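PDB 1GUT: molybdenum-pterin-binding protein 2 from Clostridium pasteurianum, which binds molybdenum, probably as the molybdate oxyanion, in a small hexameric assembly of the molbindin family. Local coordinates for residues A5-K10 with T56-S61; G19-V25 with T36-L41. One frame throughout, in Å; residues are numbered along the deposited sequence. Where two conformers were deposited one is given.

Contact 1 (A5-K10 with T56-S61); sequences ARNQLK and TAVVKS
Leu9 and Ala57 exchange a pair of backbone hydrogen bonds, Leu9 N to Ala57 O at 2.9 Å and Ala57 N to Leu9 O at 2.8 Å, and so form the hydrogen-bonded pair of a short antiparallel ladder flanked by the non-hydrogen-bonded pairs Gln8–Val58 and Lys10–Thr56. Next to the Gln8–Val58 pair, Val59 N reaches Asn7 O through a weak bond, and the Asn7 side chain adds a second link to Val59. With CG beside its own backbone N (chi1 -66°), its amide passes alongside Val59, and ND2 donates to Val59 O at 3.0 Å; the acceptor lies near the amide plane, whereas the donor stands above the plane of the carbonyl. A water bound to Asn7 N donates to the same oxygen, which is therefore held twice. Asn7 OD1 is satisfied across the interface by Thr36 N of the second subunit. The Gln8 chain runs out extended beyond CG, and its NE2 gives Ala5 O a nearly straight bond at 2.9 Å in the carbonyl plane; NE2 also bonds Ile3 O. Apolar contact is modest: Ala5 CB lies 3.8 Å from Val58 CG1. Thr56 and Val58 also pair with a strand of the second subunit, so this antiparallel ladder belongs to a sheet continued between chains, within the OB-like Mop/TOBE fold.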
loop_
_atom_site.group_PDB
_atom_site.type_symbol
_atom_site.label_atom_id
_atom_site.label_comp_id
_atom_site.label_asym_id
_atom_site.label_seq_id
_atom_site.Cartn_x
_atom_site.Cartn_y
_atom_site.Cartn_z
ATOM N N ALA A 5 -1.875 -15.418 -7.386
ATOM C CA ALA A 5 -1.845 -14.680 -6.120
ATOM C C ALA A 5 -2.304 -15.490 -4.915
ATOM O O ALA A 5 -3.309 -16.198 -4.956
ATOM C CB ALA A 5 -2.630 -13.400 -6.225
ATOM N N ARG A 6 -1.574 -15.365 -3.817
ATOM C CA ARG A 6 -1.928 -16.114 -2.631
ATOM C C ARG A 6 -3.274 -15.759 -2.001
ATOM O O ARG A 6 -3.961 -16.624 -1.477
ATOM C CB ARG A 6 -0.844 -15.940 -1.578
ATOM C CG ARG A 6 -0.793 -17.083 -0.601
ATOM C CD ARG A 6 -0.618 -18.451 -1.268
ATOM N NE ARG A 6 0.551 -18.507 -2.147
ATOM C CZ ARG A 6 1.731 -17.967 -1.867
ATOM N NH1 ARG A 6 1.921 -17.332 -0.717
ATOM N NH2 ARG A 6 2.730 -18.071 -2.737
ATOM N N ASN A 7 -3.657 -14.491 -2.058
ATOM C CA ASN A 7 -4.901 -14.050 -1.427
ATOM C C ASN A 7 -5.963 -13.756 -2.463
ATOM O O ASN A 7 -5.896 -12.732 -3.150
ATOM C CB ASN A 7 -4.642 -12.778 -0.596
ATOM C CG ASN A 7 -3.726 -13.038 0.580
ATOM O OD1 ASN A 7 -3.747 -14.120 1.164
ATOM N ND2 ASN A 7 -2.929 -12.046 0.942
ATOM N N GLN A 8 -6.934 -14.657 -2.541
ATOM C CA GLN A 8 -8.029 -14.582 -3.497
ATOM C C GLN A 8 -9.283 -14.977 -2.750
ATOM O O GLN A 8 -9.400 -16.113 -2.243
ATOM C CB GLN A 8 -7.797 -15.566 -4.643
ATOM C CG GLN A 8 -6.564 -15.217 -5.477
ATOM C CD GLN A 8 -6.456 -16.049 -6.753
ATOM O OE1 GLN A 8 -7.435 -16.210 -7.503
ATOM N NE2 GLN A 8 -5.272 -16.572 -7.002
ATOM N N LEU A 9 -10.193 -14.023 -2.653
ATOM C CA LEU A 9 -11.453 -14.197 -1.939
ATOM C C LEU A 9 -12.621 -13.996 -2.904
ATOM O O LEU A 9 -12.902 -12.856 -3.296
ATOM C CB LEU A 9 -11.508 -13.181 -0.796
ATOM C CG LEU A 9 -10.327 -13.151 0.164
ATOM C CD1 LEU A 9 -10.545 -12.030 1.193
ATOM C CD2 LEU A 9 -10.219 -14.481 0.857
ATOM N N LYS A 10 -13.310 -15.087 -3.265
ATOM C CA LYS A 10 -14.437 -14.997 -4.202
ATOM C C LYS A 10 -15.669 -14.441 -3.515
ATOM O O LYS A 10 -15.964 -14.804 -2.379
ATOM C CB LYS A 10 -14.801 -16.390 -4.758
ATOM C CG LYS A 10 -13.705 -17.084 -5.535
ATOM C CD LYS A 10 -14.191 -18.425 -6.106
ATOM C CE LYS A 10 -13.101 -19.182 -6.854
ATOM N NZ LYS A 10 -12.307 -20.117 -5.989
ATOM N N THR A 56 -13.614 -11.646 -7.681
ATOM C CA THR A 56 -12.658 -12.087 -6.685
ATOM C C THR A 56 -11.832 -10.921 -6.172
ATOM O O THR A 56 -11.296 -10.139 -6.964
ATOM C CB THR A 56 -11.721 -13.125 -7.339
ATOM O OG1 THR A 56 -12.496 -14.248 -7.797
ATOM C CG2 THR A 56 -10.726 -13.715 -6.323
ATOM N N ALA A 57 -11.731 -10.801 -4.855
ATOM C CA ALA A 57 -10.896 -9.763 -4.237
ATOM C C ALA A 57 -9.483 -10.329 -4.108
ATOM O O ALA A 57 -9.295 -11.491 -3.710
ATOM C CB ALA A 57 -11.452 -9.421 -2.853
ATOM N N VAL A 58 -8.480 -9.513 -4.423
ATOM C CA VAL A 58 -7.074 -9.943 -4.347
ATOM C C VAL A 58 -6.284 -8.923 -3.533
ATOM O O VAL A 58 -6.437 -7.711 -3.726
ATOM C CB VAL A 58 -6.463 -10.070 -5.775
ATOM C CG1 VAL A 58 -4.999 -10.488 -5.688
ATOM C CG2 VAL A 58 -7.230 -11.084 -6.640
ATOM N N VAL A 59 -5.420 -9.401 -2.637
ATOM C CA VAL A 59 -4.647 -8.481 -1.780
ATOM C C VAL A 59 -3.201 -8.942 -1.652
ATOM O O VAL A 59 -2.943 -10.102 -1.384
ATOM C CB VAL A 59 -5.214 -8.429 -0.327
ATOM C CG1 VAL A 59 -4.481 -7.383 0.511
ATOM C CG2 VAL A 59 -6.715 -8.165 -0.316
ATOM N N LYS A 60 -2.256 -8.044 -1.871
ATOM C CA LYS A 60 -0.853 -8.432 -1.685
ATOM C C LYS A 60 -0.616 -8.700 -0.195
ATOM O O LYS A 60 -1.070 -7.923 0.651
ATOM C CB LYS A 60 0.088 -7.318 -2.183
ATOM C CG LYS A 60 1.538 -7.769 -2.316
ATOM C CD LYS A 60 2.370 -6.618 -2.872
ATOM C CE LYS A 60 3.808 -7.046 -3.154
ATOM N NZ LYS A 60 4.617 -7.325 -1.936
ATOM N N SER A 61 0.163 -9.734 0.128
ATOM C CA SER A 61 0.337 -10.073 1.555
ATOM C C SER A 61 0.950 -8.985 2.415
ATOM O O SER A 61 0.630 -8.890 3.580
ATOM C CB SER A 61 1.097 -11.386 1.723
ATOM O OG SER A 61 2.387 -11.255 1.179
HETATM O O HOH W 1 -1.991 -12.262 -2.904
#

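Contact 2 (G19-V25 with T36-L41)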
loop_
_atom_site.group_PDB
_atom_site.type_symbol
_atom_site.label_atom_id
_atom_site.label_comp_id
_atom_site.label_asym_id
_atom_site.label_seq_id
_atom_site.Cartn_x
_atom_site.Cartn_y
_atom_site.Cartn_z
ATOM N N GLY A 19 -17.577 7.191 -7.979
ATOM C CA GLY A 19 -17.141 8.566 -7.796
ATOM C C GLY A 19 -16.680 9.091 -9.147
ATOM O O GLY A 19 -17.068 8.584 -10.198
ATOM N N VAL A 20 -15.842 10.110 -9.141
ATOM C CA VAL A 20 -15.343 10.664 -10.400
ATOM C C VAL A 20 -14.052 9.996 -10.846
ATOM O O VAL A 20 -13.844 9.732 -12.035
ATOM C CB VAL A 20 -15.194 12.201 -10.293
ATOM C CG1 VAL A 20 -14.339 12.750 -11.397
ATOM C CG2 VAL A 20 -16.574 12.802 -10.344
ATOM N N VAL A 21 -13.225 9.634 -9.869
ATOM C CA VAL A 21 -11.957 9.018 -10.154
ATOM C C VAL A 21 -11.938 7.582 -9.678
ATOM O O VAL A 21 -11.347 6.729 -10.319
ATOM C CB VAL A 21 -10.800 9.840 -9.448
ATOM C CG1 VAL A 21 -9.464 9.113 -9.504
ATOM C CG2 VAL A 21 -10.711 11.262 -10.009
ATOM N N THR A 22 -12.628 7.308 -8.580
ATOM C CA THR A 22 -12.614 5.965 -8.023
ATOM C C THR A 22 -14.030 5.466 -7.834
ATOM O O THR A 22 -15.005 6.166 -8.115
ATOM C CB THR A 22 -11.932 5.952 -6.641
ATOM O OG1 THR A 22 -12.654 6.822 -5.753
ATOM C CG2 THR A 22 -10.520 6.549 -6.712
ATOM N N ALA A 23 -14.117 4.218 -7.407
ATOM C CA ALA A 23 -15.391 3.575 -7.126
ATOM C C ALA A 23 -15.187 2.621 -5.982
ATOM O O ALA A 23 -14.138 2.007 -5.858
ATOM C CB ALA A 23 -15.902 2.799 -8.348
ATOM N N GLU A 24 -16.220 2.503 -5.165
ATOM C CA GLU A 24 -16.221 1.625 -4.011
ATOM C C GLU A 24 -17.061 0.408 -4.345
ATOM O O GLU A 24 -18.228 0.525 -4.699
ATOM C CB GLU A 24 -16.786 2.346 -2.789
ATOM C CG GLU A 24 -16.730 1.485 -1.519
ATOM C CD GLU A 24 -17.431 2.145 -0.352
ATOM O OE1 GLU A 24 -17.247 3.350 -0.171
ATOM O OE2 GLU A 24 -18.167 1.465 0.391
ATOM N N VAL A 25 -16.459 -0.764 -4.248
ATOM C CA VAL A 25 -17.106 -2.030 -4.533
ATOM C C VAL A 25 -17.149 -2.843 -3.239
ATOM O O VAL A 25 -16.109 -3.021 -2.585
ATOM C CB VAL A 25 -16.259 -2.824 -5.585
ATOM C CG1 VAL A 25 -16.980 -4.131 -6.018
ATOM C CG2 VAL A 25 -15.947 -1.952 -6.794
ATOM N N THR A 36 -14.452 -4.685 1.162
ATOM C CA THR A 36 -14.624 -3.399 0.497
ATOM C C THR A 36 -13.348 -3.057 -0.260
ATOM O O THR A 36 -12.235 -3.168 0.269
ATOM C CB THR A 36 -14.918 -2.321 1.540
ATOM O OG1 THR A 36 -16.118 -2.670 2.237
ATOM C CG2 THR A 36 -15.213 -0.961 0.890
ATOM N N SER A 37 -13.534 -2.622 -1.499
ATOM C CA SER A 37 -12.440 -2.280 -2.390
ATOM C C SER A 37 -12.653 -0.910 -2.985
ATOM O O SER A 37 -13.772 -0.564 -3.350
ATOM C CB SER A 37 -12.457 -3.277 -3.557
ATOM O OG SER A 37 -11.551 -2.927 -4.591
ATOM N N ILE A 38 -11.593 -0.103 -3.080
ATOM C CA ILE A 38 -11.696 1.175 -3.784
ATOM C C ILE A 38 -10.747 1.059 -4.967
ATOM O O ILE A 38 -9.537 0.892 -4.782
ATOM C CB ILE A 38 -11.412 2.383 -2.864
ATOM C CG1 ILE A 38 -12.545 2.492 -1.857
ATOM C CG2 ILE A 38 -11.239 3.699 -3.675
ATOM C CD1 ILE A 38 -12.307 3.532 -0.768
ATOM N N ILE A 39 -11.312 1.075 -6.175
ATOM C CA ILE A 39 -10.555 0.948 -7.416
ATOM C C ILE A 39 -10.853 2.127 -8.317
ATOM O O ILE A 39 -11.671 2.982 -7.979
ATOM C CB ILE A 39 -10.900 -0.375 -8.157
ATOM C CG1 ILE A 39 -12.398 -0.448 -8.440
ATOM C CG2 ILE A 39 -10.448 -1.584 -7.360
ATOM C CD1 ILE A 39 -12.847 -1.667 -9.267
ATOM N N SER A 40 -10.166 2.213 -9.445
ATOM C CA SER A 40 -10.457 3.312 -10.347
ATOM C C SER A 40 -11.796 3.132 -11.031
ATOM O O SER A 40 -12.236 2.011 -11.270
ATOM C CB SER A 40 -9.368 3.468 -11.409
ATOM O OG SER A 40 -9.467 2.443 -12.389
ATOM N N LEU A 41 -12.438 4.238 -11.368
ATOM C CA LEU A 41 -13.707 4.174 -12.079
ATOM C C LEU A 41 -13.479 3.527 -13.445
ATOM O O LEU A 41 -14.315 2.763 -13.930
ATOM C CB LEU A 41 -14.288 5.580 -12.232
ATOM C CG LEU A 41 -15.639 5.665 -12.943
ATOM C CD1 LEU A 41 -16.742 5.045 -12.055
ATOM C CD2 LEU A 41 -15.975 7.108 -13.260
#
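Val25 and Ser37, together with Ala23 and Ile39, form the two hydrogen-bonded pairs that join the arms of this antiparallel hairpin. Four main-chain bonds link them. Val25 N to Ser37 O measures 2.8 Å, and the longest, Ile39 N to Ala23 O, 3.0 Å. Past the strand end a fifth bond, Leu41 N to Val21 O at 2.9 Å, ties the first residue of helix 41-47 to the turn; its donor stands 41° out of the carbonyl plane. Between the bonded pairs, CA-H...O contacts fill in, such as Ile38 CA to Ala23 O at 3.3 Å.

Apolar packing divides between the two faces. On the face of Ala23 and Val25, Val25 CG2 meets Ile39 CD1 at 4.0 Å; chi1 57°, with CG1 between the backbone N and the carbonyl carbon, carries the isoleucine chain across toward the neighbouring strand. Val44 of the helix covers Ala23 and Ile39 there. Across the sheet, Ile38 CG2 lies against Thr22 CB at 3.8 Å, and the Thr36 methyl rests on the extended Glu24 chain, CG2 to CG 3.8 Å. At the turn, Leu41 CD2 approaches the carbonyl oxygens of Gly19 and Val20.

The hydroxyls of Ser37 and Ser40 find partners outside the pair. Ser37 OG bonds Val64 O of the second subunit. Ser40, at the N-cap of helix 41-47, caps a backbone N just beyond the segment with its side chain, and its OG bonds Ser43 OG. Glu24 has only a weak, long ion pair with Lys17. The hairpin is thus zipped by its backbone and cushioned by hydrocarbon, whereas its serine hydroxyls serve the helix start and a subunit interface; the closeness of Glu24 OE2 to Asp42 OD2 of the fifth subunit would probably raise the proton affinity of one of the two carboxylates.

Overall arrangement
The centres of the two contacts lie about 17 Å apart, on opposite sides of the chain's centre, and their nearest atoms remain about 6 Å from each other. One antiparallel sheet unites them, in the strand order 34-40, 22-29, 8-18, 54-58: contact 2 joins the first two strands and contact 1 the last two, with strands 8-18 and 22-29 adjacent in the middle. Along the chain, both segments of contact 2 fall between 5-10 and 56-61, so a local hairpin is enclosed by a long-range pairing. Each contact also meets the second and third subunits, and together they tie the sheet of one chain into the hexamer from both ends.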